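Local coordinates for protein putative tetrapyrrole (Corrin/porphyrin) methylase (Bacteroides fragilis, PDB 3FFY) that probably methylates the 2'-hydroxyl of a cytidine ribose in 16S rRNA with S-adenosyl-L-methionine, this chain being the C-terminal part of the whole enzyme, at residues T4-V7 against P8-A12; F48-S51 against P52-L56; T58-Q61 against F62-F66. All coordinates share one frame; numbering follows the deposited sequence.

Interaction 1: T4-V7 against P8-A12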
loop_
_atom_site.group_PDB
_atom_site.type_symbol
_atom_site.label_atom_id
_atom_site.label_comp_id
_atom_site.label_asym_id
_atom_site.label_seq_id
_atom_site.Cartn_x
_atom_site.Cartn_y
_atom_site.Cartn_z
ATOM N N THR A 4 1.500 -16.441 -2.425
ATOM C CA THR A 4 2.339 -15.518 -1.639
ATOM C C THR A 4 1.944 -14.051 -1.840
ATOM O O THR A 4 2.753 -13.127 -1.692
ATOM C CB THR A 4 3.794 -15.711 -1.965
ATOM O OG1 THR A 4 3.985 -15.609 -3.384
ATOM C CG2 THR A 4 4.241 -17.072 -1.467
ATOM N N ALA A 5 0.652 -13.871 -2.126
ATOM C CA ALA A 5 -0.017 -12.565 -2.135
ATOM C C ALA A 5 0.166 -11.813 -0.814
ATOM O O ALA A 5 0.123 -10.577 -0.788
ATOM C CB ALA A 5 -1.523 -12.764 -2.423
ATOM N N PHE A 6 0.352 -12.549 0.284
ATOM C CA PHE A 6 0.544 -11.896 1.560
ATOM C C PHE A 6 1.778 -11.010 1.612
ATOM O O PHE A 6 1.764 -10.027 2.342
ATOM C CB PHE A 6 0.531 -12.880 2.730
ATOM C CG PHE A 6 1.795 -13.675 2.889
ATOM C CD1 PHE A 6 2.885 -13.152 3.563
ATOM C CD2 PHE A 6 1.883 -14.981 2.359
ATOM C CE1 PHE A 6 4.040 -13.925 3.686
ATOM C CE2 PHE A 6 3.006 -15.730 2.466
ATOM C CZ PHE A 6 4.095 -15.220 3.130
ATOM N N VAL A 7 2.818 -11.337 0.847
ATOM C CA VAL A 7 4.083 -10.563 0.909
ATOM C C VAL A 7 3.822 -9.064 0.579
ATOM O O VAL A 7 4.016 -8.204 1.423
ATOM C CB VAL A 7 5.185 -11.222 0.078
ATOM C CG1 VAL A 7 6.513 -10.409 0.145
ATOM C CG2 VAL A 7 5.442 -12.652 0.564
ATOM N N PRO A 8 3.285 -8.749 -0.613
ATOM C CA PRO A 8 3.008 -7.311 -0.829
ATOM C C PRO A 8 1.915 -6.720 0.073
ATOM O O PRO A 8 1.927 -5.521 0.350
ATOM C CB PRO A 8 2.569 -7.256 -2.303
ATOM C CG PRO A 8 2.091 -8.697 -2.615
ATOM C CD PRO A 8 3.036 -9.556 -1.824
ATOM N N ALA A 9 0.952 -7.540 0.514
ATOM C CA ALA A 9 -0.094 -7.072 1.427
ATOM C C ALA A 9 0.536 -6.566 2.718
ATOM O O ALA A 9 0.167 -5.503 3.218
ATOM C CB ALA A 9 -1.135 -8.187 1.734
ATOM N N LEU A 10 1.504 -7.321 3.240
ATOM C CA LEU A 10 2.192 -6.913 4.458
ATOM C C LEU A 10 2.883 -5.571 4.239
ATOM O O LEU A 10 2.812 -4.720 5.107
ATOM C CB LEU A 10 3.244 -7.933 4.934
ATOM C CG LEU A 10 2.820 -9.096 5.830
ATOM C CD1 LEU A 10 3.950 -10.189 5.819
ATOM C CD2 LEU A 10 2.451 -8.573 7.264
ATOM N N VAL A 11 3.566 -5.411 3.100
ATOM C CA VAL A 11 4.280 -4.165 2.789
ATOM C C VAL A 11 3.334 -2.961 2.706
ATOM O O VAL A 11 3.605 -1.915 3.252
ATOM C CB VAL A 11 5.061 -4.294 1.470
ATOM C CG1 VAL A 11 5.649 -2.938 1.073
ATOM C CG2 VAL A 11 6.141 -5.285 1.601
ATOM N N ALA A 12 2.194 -3.167 2.054
ATOM C CA ALA A 12 1.171 -2.163 1.830
ATOM C C ALA A 12 0.480 -1.777 3.106
ATOM O O ALA A 12 -0.156 -0.728 3.163
ATOM C CB ALA A 12 0.082 -2.739 0.841
#

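Interaction 2: F48-S51 against P52-L56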
loop_
_atom_site.group_PDB
_atom_site.type_symbol
_atom_site.label_atom_id
_atom_site.label_comp_id
_atom_site.label_asym_id
_atom_site.label_seq_id
_atom_site.Cartn_x
_atom_site.Cartn_y
_atom_site.Cartn_z
ATOM N N PHE A 48 -4.340 -13.191 6.981
ATOM C CA PHE A 48 -5.382 -14.134 6.544
ATOM C C PHE A 48 -5.674 -13.903 5.059
ATOM O O PHE A 48 -5.505 -12.792 4.547
ATOM C CB PHE A 48 -6.708 -13.863 7.262
ATOM C CG PHE A 48 -6.618 -13.824 8.774
ATOM C CD1 PHE A 48 -6.906 -14.953 9.529
ATOM C CD2 PHE A 48 -6.310 -12.641 9.418
ATOM C CE1 PHE A 48 -6.843 -14.893 10.927
ATOM C CE2 PHE A 48 -6.243 -12.567 10.801
ATOM C CZ PHE A 48 -6.503 -13.693 11.555
ATOM N N TYR A 49 -6.166 -14.957 4.406
ATOM C CA TYR A 49 -6.758 -14.899 3.057
ATOM C C TYR A 49 -8.250 -15.057 3.194
ATOM O O TYR A 49 -8.727 -15.805 4.065
ATOM C CB TYR A 49 -6.219 -16.022 2.166
ATOM C CG TYR A 49 -4.782 -15.868 1.719
ATOM C CD1 TYR A 49 -4.236 -14.635 1.481
ATOM C CD2 TYR A 49 -3.986 -16.974 1.495
ATOM C CE1 TYR A 49 -2.931 -14.510 1.024
ATOM C CE2 TYR A 49 -2.693 -16.846 1.028
ATOM C CZ TYR A 49 -2.183 -15.600 0.808
ATOM O OH TYR A 49 -0.902 -15.434 0.349
ATOM N N GLU A 50 -8.988 -14.353 2.342
ATOM C CA GLU A 50 -10.433 -14.406 2.387
ATOM C C GLU A 50 -11.035 -14.215 0.991
ATOM O O GLU A 50 -10.415 -13.612 0.091
ATOM C CB GLU A 50 -10.951 -13.339 3.348
ATOM C CG GLU A 50 -12.415 -13.461 3.732
ATOM C CD GLU A 50 -12.743 -14.852 4.234
ATOM O OE1 GLU A 50 -12.666 -15.022 5.471
ATOM O OE2 GLU A 50 -12.990 -15.761 3.381
ATOM N N SER A 51 -12.248 -14.730 0.820
ATOM C CA SER A 51 -12.976 -14.539 -0.423
ATOM C C SER A 51 -13.850 -13.300 -0.328
ATOM O O SER A 51 -14.192 -12.824 0.793
ATOM C CB SER A 51 -13.798 -15.778 -0.737
ATOM O OG SER A 51 -14.992 -15.826 0.015
ATOM N N PRO A 52 -14.179 -12.722 -1.489
ATOM C CA PRO A 52 -14.892 -11.437 -1.449
ATOM C C PRO A 52 -16.282 -11.560 -0.790
ATOM O O PRO A 52 -16.710 -10.648 -0.086
ATOM C CB PRO A 52 -15.034 -11.038 -2.924
ATOM C CG PRO A 52 -14.258 -12.033 -3.720
ATOM C CD PRO A 52 -13.906 -13.199 -2.858
ATOM N N HIS A 53 -16.962 -12.685 -0.999
ATOM C CA HIS A 53 -18.298 -12.861 -0.434
ATOM C C HIS A 53 -18.307 -13.135 1.058
ATOM O O HIS A 53 -19.355 -13.047 1.675
ATOM C CB HIS A 53 -19.061 -13.989 -1.143
ATOM C CG HIS A 53 -19.293 -13.736 -2.603
ATOM N ND1 HIS A 53 -18.258 -13.562 -3.507
ATOM C CD2 HIS A 53 -20.438 -13.670 -3.325
ATOM C CE1 HIS A 53 -18.760 -13.383 -4.719
ATOM N NE2 HIS A 53 -20.079 -13.450 -4.635
ATOM N N ARG A 54 -17.160 -13.490 1.625
ATOM C CA ARG A 54 -17.047 -13.793 3.056
ATOM C C ARG A 54 -16.377 -12.674 3.819
ATOM O O ARG A 54 -16.375 -12.681 5.042
ATOM C CB ARG A 54 -16.238 -15.075 3.298
ATOM C CG ARG A 54 -17.073 -16.342 3.464
ATOM C CD ARG A 54 -17.140 -17.171 2.214
ATOM N NE ARG A 54 -16.098 -18.210 2.192
ATOM C CZ ARG A 54 -16.092 -19.268 1.373
ATOM N NH1 ARG A 54 -17.072 -19.460 0.486
ATOM N NH2 ARG A 54 -15.095 -20.146 1.450
ATOM N N LEU A 55 -15.806 -11.694 3.120
ATOM C CA LEU A 55 -15.008 -10.676 3.820
ATOM C C LEU A 55 -15.749 -9.923 4.918
ATOM O O LEU A 55 -15.219 -9.755 6.016
ATOM C CB LEU A 55 -14.400 -9.663 2.835
ATOM C CG LEU A 55 -13.486 -8.571 3.444
ATOM C CD1 LEU A 55 -12.261 -9.190 4.205
ATOM C CD2 LEU A 55 -13.084 -7.591 2.362
ATOM N N LEU A 56 -16.976 -9.473 4.642
ATOM C CA LEU A 56 -17.676 -8.611 5.582
ATOM C C LEU A 56 -17.936 -9.369 6.871
ATOM O O LEU A 56 -17.700 -8.835 7.941
ATOM C CB LEU A 56 -19.013 -8.119 5.021
ATOM C CG LEU A 56 -19.531 -6.682 5.272
ATOM C CD1 LEU A 56 -21.061 -6.717 5.447
ATOM C CD2 LEU A 56 -18.827 -5.894 6.343
HETATM O O HOH W 1 -12.907 -18.357 2.812
#

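Interaction 3: T58-Q61 against F62-F66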
loop_
_atom_site.group_PDB
_atom_site.type_symbol
_atom_site.label_atom_id
_atom_site.label_comp_id
_atom_site.label_asym_id
_atom_site.label_seq_id
_atom_site.Cartn_x
_atom_site.Cartn_y
_atom_site.Cartn_z
ATOM N N THR A 58 -16.227 -11.946 8.095
ATOM C CA THR A 58 -14.931 -12.087 8.767
ATOM C C THR A 58 -14.533 -10.779 9.500
ATOM O O THR A 58 -14.107 -10.812 10.665
ATOM C CB THR A 58 -13.831 -12.555 7.789
ATOM O OG1 THR A 58 -14.088 -13.920 7.453
ATOM C CG2 THR A 58 -12.458 -12.444 8.434
ATOM N N LEU A 59 -14.668 -9.638 8.810
ATOM C CA LEU A 59 -14.325 -8.334 9.394
ATOM C C LEU A 59 -15.216 -8.002 10.567
ATOM O O LEU A 59 -14.743 -7.485 11.571
ATOM C CB LEU A 59 -14.417 -7.213 8.368
ATOM C CG LEU A 59 -13.386 -7.256 7.249
ATOM C CD1 LEU A 59 -13.715 -6.120 6.325
ATOM C CD2 LEU A 59 -11.966 -7.164 7.724
ATOM N N THR A 60 -16.503 -8.351 10.456
ATOM C CA THR A 60 -17.441 -8.128 11.542
ATOM C C THR A 60 -17.039 -8.950 12.759
ATOM O O THR A 60 -16.950 -8.449 13.876
ATOM C CB THR A 60 -18.873 -8.436 11.118
ATOM O OG1 THR A 60 -19.175 -7.619 9.971
ATOM C CG2 THR A 60 -19.788 -8.106 12.236
ATOM N N GLN A 61 -16.747 -10.219 12.536
ATOM C CA GLN A 61 -16.355 -11.063 13.662
ATOM C C GLN A 61 -14.998 -10.649 14.236
ATOM O O GLN A 61 -14.780 -10.745 15.438
ATOM C CB GLN A 61 -16.355 -12.526 13.233
ATOM C CG GLN A 61 -17.741 -12.967 12.792
ATOM C CD GLN A 61 -17.822 -14.459 12.511
ATOM O OE1 GLN A 61 -17.149 -14.978 11.620
ATOM N NE2 GLN A 61 -18.650 -15.155 13.277
ATOM N N PHE A 62 -14.075 -10.235 13.376
ATOM C CA PHE A 62 -12.823 -9.646 13.836
ATOM C C PHE A 62 -13.121 -8.469 14.800
ATOM O O PHE A 62 -12.489 -8.341 15.884
ATOM C CB PHE A 62 -11.967 -9.168 12.634
ATOM C CG PHE A 62 -11.158 -10.260 11.937
ATOM C CD1 PHE A 62 -11.332 -11.613 12.222
ATOM C CD2 PHE A 62 -10.223 -9.915 10.952
ATOM C CE1 PHE A 62 -10.579 -12.560 11.586
ATOM C CE2 PHE A 62 -9.479 -10.854 10.340
ATOM C CZ PHE A 62 -9.649 -12.173 10.624
ATOM N N ALA A 63 -14.075 -7.600 14.431
ATOM C CA ALA A 63 -14.443 -6.475 15.320
ATOM C C ALA A 63 -14.985 -7.022 16.620
ATOM O O ALA A 63 -14.691 -6.511 17.697
ATOM C CB ALA A 63 -15.496 -5.542 14.658
ATOM N N GLU A 64 -15.802 -8.064 16.541
ATOM C CA GLU A 64 -16.376 -8.601 17.777
ATOM C C GLU A 64 -15.274 -9.153 18.689
ATOM O O GLU A 64 -15.281 -8.891 19.877
ATOM C CB GLU A 64 -17.416 -9.661 17.468
ATOM C CG GLU A 64 -18.616 -9.147 16.725
ATOM C CD GLU A 64 -19.545 -10.266 16.336
ATOM O OE1 GLU A 64 -19.153 -11.436 16.430
ATOM O OE2 GLU A 64 -20.678 -10.011 15.943
ATOM N N TYR A 65 -14.313 -9.889 18.124
ATOM C CA TYR A 65 -13.231 -10.552 18.909
ATOM C C TYR A 65 -12.017 -9.666 19.237
ATOM O O TYR A 65 -11.408 -9.818 20.296
ATOM C CB TYR A 65 -12.707 -11.798 18.164
ATOM C CG TYR A 65 -13.570 -13.008 18.324
ATOM C CD1 TYR A 65 -14.727 -13.171 17.575
ATOM C CD2 TYR A 65 -13.253 -13.979 19.284
ATOM C CE1 TYR A 65 -15.538 -14.284 17.754
ATOM C CE2 TYR A 65 -14.061 -15.111 19.473
ATOM C CZ TYR A 65 -15.191 -15.257 18.706
ATOM O OH TYR A 65 -15.957 -16.368 18.894
ATOM N N PHE A 66 -11.644 -8.773 18.333
ATOM C CA PHE A 66 -10.460 -7.967 18.538
ATOM C C PHE A 66 -10.771 -6.526 18.871
ATOM O O PHE A 66 -9.875 -5.790 19.312
ATOM C CB PHE A 66 -9.574 -8.041 17.301
ATOM C CG PHE A 66 -9.251 -9.435 16.915
ATOM C CD1 PHE A 66 -8.481 -10.235 17.752
ATOM C CD2 PHE A 66 -9.777 -9.990 15.771
ATOM C CE1 PHE A 66 -8.216 -11.554 17.416
ATOM C CE2 PHE A 66 -9.525 -11.318 15.429
ATOM C CZ PHE A 66 -8.744 -12.092 16.245
#

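Interaction 1: T4-V7 against P8-A12
Phe-6 and Leu-10 meet one turn apart on the short helix 6-12. Their side chains run alongside each other and point the same way. Leu-10 CD1 comes to the edge of the Phe-6 ring, close to its plane, 3.9 Å from CD1 of Phe-6. The Phe-6 ring carbon CG sits between the backbone N and the carbonyl carbon (chi1 77°), and this rotation brings the ring back over Val-7. CG2 of Val-7 lies 3.6 Å above one ring face, offset toward the rim.

The firm backbone bond here is Leu-10 N to Phe-6 O, 2.9 Å and close to straight at 160°. Val-11 N to Val-7 O is longer at 3.3 Å, and Ala-9 N to Ala-5 O is weak at 3.4 Å. Pro-8 packs its ring against this turn, with CG 3.3 Å from Ala-5 O. Thr-4 O bonds instead to Val-7 N.

The tight side is the one turned to the sheet. Ala-5 and Ala-9 rest on Val-107 of strand 106-110, and Leu-10 reaches Val-47 and Val-109. Phe-6 also meets the ring of Phe-22. The other side is looser. Thr-4 and Val-7 are exposed, while Pro-8 and Val-11 pack on Arg-87 of the second subunit.

Pro-8 has no N-H to give, which suits a place in the first turn of a helix. The side-chain part of the contact is wholly apolar, so polar pairing across it comes down to backbone bonds.

Interaction 2: F48-S51 against P52-L56
This contact is a beta-alpha junction: the chain leaves strand 45-50 and turns through a short loop into helix 55-66. Glu-50 at the strand end and Ser-51 just after it meet Arg-54 and Leu-55 across the turn. The turn is held by Arg-54 N, which bonds to Ser-51 O at 3.2 Å. The N-H...O angle is 144°, and the donor stands well above the carbonyl plane, off any lone pair. Leu-55 N also lies 3.0 Å from the same Ser-51 O.

The buried carboxylate of Glu-50 folds back on the loop. CG is anti to the backbone N (chi1 -167°), and the bend at the next bond brings OE2 alongside CB of Arg-54, 3.3 Å away. OE2 accepts Ser-51 N at 2.9 Å, on its anti side, and takes a hydrogen from a water at 2.7 Å. OE1 has a partner further along the helix, the hydroxyl of Thr-58. The acid is thus gripped at both oxygens, which should fix its rotation.

Arg-54 crosses Glu-50 at about a right angle. It was modelled in two conformers, so its outer part is less certain. In one of them NH2 donates to the same water, an uncertain water-mediated link to Glu-50; NE and OE2 are too far apart for a salt bridge. Ser-51 OG lies over one face of the guanidinium, without a bond to NE.

Leu-55 points into the interior, against Phe-97 of helix 90-99 and Ile-108 of strand 106-110. The stem of Glu-50 passes the backbone of Leu-55, with CG 3.8 Å from Leu-55 CA.

Interaction 3: T58-Q61 against F62-F66
Four successive backbone bonds of regular alpha-helical i to i+4 type join Thr-58 through Gln-61 to Phe-62 through Tyr-65; Phe-62 N to Thr-58 O, 2.8 Å, is the shortest of the four. Both segments belong to helix 55-66, which packs on the central sheet.

Thr-58 and Phe-62 form the main side-chain pair, lying alongside each other. The Thr-58 methyl is anti to the backbone N, which sets CG2 over one face of the Phe-62 ring. This is a CH-pi contact: CG2 is 3.7 Å from the ring centroid and 17° off the normal. The Thr-58 hydroxyl bonds Arg-32 as well as Glu-50. Phe-62 is buried against Ile-108 and Leu-110 of strand 106-110 and Leu-90 of helix 90-99.

Gln-61 and Tyr-65 face helix 32-38, while Glu-64 is exposed. Gln-61 sends OE1 to NE of Arg-32, and its CG passes the Glu-64 carboxylate, 4.2 Å from OE1 of Glu-64. Tyr-65 touches Met-33 and Leu-36. The edge of its ring meets the backbone, with CD1 3.2 Å from Gln-61 O and that oxygen near the ring plane.

In the fold
All three contacts are local and follow one another along the chain; none closes a long loop, and none nests in or crosses another. Interaction 1 comes first, on helix 6-12. Interaction 2 is the turn from strand 45-50 into helix 55-66, and interaction 3 continues that helix. The side chain of Tyr-49 reaches back to interaction 1, where OH bonds Phe-6 N at 3.1 Å. Forward, the Glu-50 to Thr-58 bond and the meeting rings of Phe-48 and Phe-62 tie interaction 2 to interaction 3. Interactions 1 and 3 do not touch; their centres are about 21 Å apart. Strand 45-50 therefore connects interactions 1 and 3, which lie on opposite sides of the chain's centre.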